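Per a 4 allergen (Periplaneta americana, PDB 3EBW) is a major cockroach allergen with a lipocalin-type beta barrel, a fold that commonly carries small hydrophobic ligands in its interior. Local coordinates at the interface of chains A and B. Coordinates in Å, arbitrary orientation; residue numbers count along the deposited sequence, not the author numbering. Chains: chain A/B, Per a 4 allergen.

Contact 1: the interface of chains A and B. Residues chain A 150-151; chain B 51, 72, 74.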
# COMPACT_ATOMS: atom_id res chain seq x y z
N ASP A 150 -0.55 -8.75 8.89
CA ASP A 150 -0.17 -7.37 9.26
C ASP A 150 0.86 -6.80 8.30
O ASP A 150 1.61 -5.88 8.62
CB ASP A 150 0.37 -7.35 10.69
CG ASP A 150 1.61 -8.21 10.86
OD1 ASP A 150 1.97 -8.53 12.02
OD2 ASP A 150 2.22 -8.58 9.83
N ASP A 151 0.88 -7.36 7.10
CA ASP A 151 1.81 -6.96 6.06
C ASP A 151 0.97 -6.27 4.98
O ASP A 151 1.49 -5.79 3.97
CB ASP A 151 2.50 -8.21 5.50
CG ASP A 151 3.93 -7.95 5.09
OD1 ASP A 151 4.62 -8.94 4.75
OD2 ASP A 151 4.36 -6.78 5.10
N VAL B 51 4.15 -6.87 -1.70
CA VAL B 51 4.67 -5.99 -0.66
C VAL B 51 5.62 -4.91 -1.14
O VAL B 51 6.53 -5.20 -1.90
CB VAL B 51 5.42 -6.77 0.44
CG1 VAL B 51 5.98 -5.79 1.45
CG2 VAL B 51 4.49 -7.75 1.14
N THR B 72 8.37 -2.22 5.55
CA THR B 72 7.44 -2.41 4.44
C THR B 72 6.39 -1.32 4.62
O THR B 72 6.18 -0.84 5.74
CB THR B 72 6.74 -3.77 4.53
OG1 THR B 72 6.00 -3.86 5.75
CG2 THR B 72 7.77 -4.91 4.47
N PRO B 74 2.80 -1.23 4.51
CA PRO B 74 1.59 -2.04 4.60
C PRO B 74 0.28 -1.43 4.18
O PRO B 74 -0.69 -2.15 3.98
CB PRO B 74 1.59 -2.47 6.06
CG PRO B 74 2.06 -1.27 6.73
CD PRO B 74 3.24 -0.85 5.87

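Contact 2: the interface of chains A and B. Residues chain A 28-29, 118; chain B 16, 46, 50, 52, 73, 76.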
# COMPACT_ATOMS: atom_id res chain seq x y z
N THR A 28 -3.79 -6.30 -0.31
CA THR A 28 -2.49 -5.77 -0.65
C THR A 28 -2.83 -4.35 -1.07
O THR A 28 -3.70 -4.16 -1.91
CB THR A 28 -1.87 -6.50 -1.86
OG1 THR A 28 -1.33 -7.75 -1.44
CG2 THR A 28 -0.79 -5.65 -2.53
N PRO A 29 -2.16 -3.35 -0.48
CA PRO A 29 -2.38 -1.93 -0.79
C PRO A 29 -2.14 -1.71 -2.28
O PRO A 29 -1.21 -2.27 -2.82
CB PRO A 29 -1.30 -1.23 0.03
CG PRO A 29 -1.07 -2.15 1.16
CD PRO A 29 -1.10 -3.51 0.52
N ARG A 118 3.03 -7.13 -10.58
CA ARG A 118 2.51 -6.86 -9.24
C ARG A 118 1.36 -7.78 -8.82
O ARG A 118 0.26 -7.73 -9.39
CB ARG A 118 2.05 -5.39 -9.18
CG ARG A 118 2.21 -4.70 -7.82
CD ARG A 118 1.30 -5.29 -6.76
NE ARG A 118 1.47 -4.67 -5.44
CZ ARG A 118 1.29 -3.39 -5.20
NH1 ARG A 118 0.94 -2.58 -6.18
NH2 ARG A 118 1.43 -2.92 -3.97
N THR B 16 3.07 2.73 -5.50
CA THR B 16 3.67 1.83 -6.46
C THR B 16 4.47 2.69 -7.42
O THR B 16 5.50 2.27 -7.92
CB THR B 16 2.59 1.06 -7.22
OG1 THR B 16 1.61 0.61 -6.28
CG2 THR B 16 3.20 -0.15 -7.90
N LEU B 46 9.31 -3.01 -4.91
CA LEU B 46 8.07 -3.78 -4.95
C LEU B 46 8.36 -5.28 -5.11
O LEU B 46 8.81 -5.71 -6.16
CB LEU B 46 7.20 -3.30 -6.10
CG LEU B 46 6.09 -4.26 -6.54
CD1 LEU B 46 5.06 -4.52 -5.43
CD2 LEU B 46 5.44 -3.66 -7.77
N GLY B 50 3.55 -8.67 -3.80
CA GLY B 50 2.87 -7.40 -3.70
C GLY B 50 3.37 -6.41 -2.67
O GLY B 50 3.05 -5.24 -2.77
N ILE B 52 5.39 -3.68 -0.71
CA ILE B 52 6.32 -2.61 -1.08
C ILE B 52 7.32 -2.54 0.07
O ILE B 52 6.97 -2.38 1.25
CB ILE B 52 5.65 -1.26 -1.24
CG1 ILE B 52 4.73 -1.29 -2.45
CG2 ILE B 52 6.73 -0.19 -1.44
CD1 ILE B 52 4.25 0.06 -2.85
N VAL B 73 5.77 -0.91 3.51
CA VAL B 73 4.69 0.07 3.61
C VAL B 73 3.39 -0.74 3.41
O VAL B 73 2.94 -0.94 2.31
CB VAL B 73 4.84 1.27 2.57
CG1 VAL B 73 5.78 0.89 1.44
CG2 VAL B 73 3.47 1.68 2.04
N TRP B 76 -1.78 2.57 2.64
CA TRP B 76 -1.65 3.94 2.18
C TRP B 76 -2.96 4.49 1.67
O TRP B 76 -3.65 3.87 0.86
CB TRP B 76 -0.53 4.06 1.13
CG TRP B 76 -0.84 3.73 -0.29
CD1 TRP B 76 -1.52 4.52 -1.19
CD2 TRP B 76 -0.34 2.62 -1.04
NE1 TRP B 76 -1.44 3.96 -2.46
CE2 TRP B 76 -0.73 2.80 -2.39
CE3 TRP B 76 0.41 1.48 -0.71
CZ2 TRP B 76 -0.38 1.90 -3.38
CZ3 TRP B 76 0.75 0.60 -1.70
CH2 TRP B 76 0.36 0.81 -3.02

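Contact 1: the interface of chains A and B
A:Asp151 reaches across the chain boundary towards B:Thr72 and B:Val51, at one end of the lipocalin beta barrel of chain B. The aspartate closes the short 3-10 helix 149-151 of chain A. B:Thr72 is the last residue of strand 66-72, and B:Val51 lies just before strand 52-59.

From CB, the A:Asp151 side chain extends with CG roughly anti to the backbone N (chi1 -146°), which carries the carboxylate towards chain B. Its CG comes to 4.0 Å from CG2 of B:Val51, and the two side chains cross at about a right angle. The two carboxylate oxygens have different nearest partners. OD1 rests against the valine methyl, 3.8 Å from CG2 of B:Val51. OD2 turns to the threonine, where the hydroxyl OG1 of B:Thr72 donates a weak hydrogen bond of 3.4 Å to OD2 of A:Asp151. That hydroxyl sits between the backbone N and the carbonyl carbon of its own residue (chi1 60°), a setting that presents it to the carboxylate. The threonine methyl CG2 is also near, 3.9 Å from A:Asp151 OD2, so this oxygen meets both branches of B:Thr72.

Behind the carboxylate, the main chain of A:Asp151 packs on B:Pro74: its carbonyl O lies 3.8 Å from CA of the proline and 3.9 Å from the ring atom CB.

Contact 2: the interface of chains A and B
A bend at chi2 (-67°) and a turned last torsion (chi4 59°) fold the A:Arg118 side chain against chain B, so that its guanidinium group meets the backbone carbonyl of B:Gly50 and the hydroxyl of B:Thr16. The glycine belongs to the turn between strands 40-46 and 52-59 of the lipocalin barrel, and the arginine lies just before strand 119-125 of the other copy.

The arginine grips side-on, with two nitrogens on one oxygen. NE donates to B:Gly50 O over 3.2 Å, in the carbonyl plane and on a lone pair, with a C=O...N angle of 112°. NH2 donates to B:Gly50 O over 3.1 Å, also in the carbonyl plane but much closer to the extension of the C=O bond. The shared oxygen is somewhat tilted from the guanidinium plane, and the paired bonds should restrict rotation of the group. On its other branch, NH1 donates to OG1 of B:Thr16 over 3.3 Å, again with the acceptor tilted from the plane.

B:Leu46 supports the aliphatic stem, crossing it at about a right angle. Its CD2 lies 3.4 Å from A:Arg118 CG, while CD1 approaches NE at 3.6 Å.

A second, apolar touch is made by A:Pro29, whose CB lies to one side of the indole plane of B:Trp76, just beyond the CE3-CZ3 edge of the six-membered ring rather than over its centre. On the same side of the indole plane, and likewise outside the ring, the carbonyl O of A:Pro29 lies 3.5 Å from CH2 of B:Trp76.

Contact 1 and contact 2 are neighbouring patches of one interface, their C-alpha centres about 8 Å apart. On chain B they share two segments: the turn before strand 52-59 supplies B:Gly50 to contact 2 and B:Val51 to contact 1, and B:Val73 of contact 2 lies between B:Thr72 and B:Pro74 of contact 1. Chain A brings separate elements, the 3-10 helix 149-151 to the first patch and two loop regions to the second. One end of the B barrel thus meets several parts of chain A. The pairing is not an exact two-fold and may reflect crystal packing rather than a biological dimer.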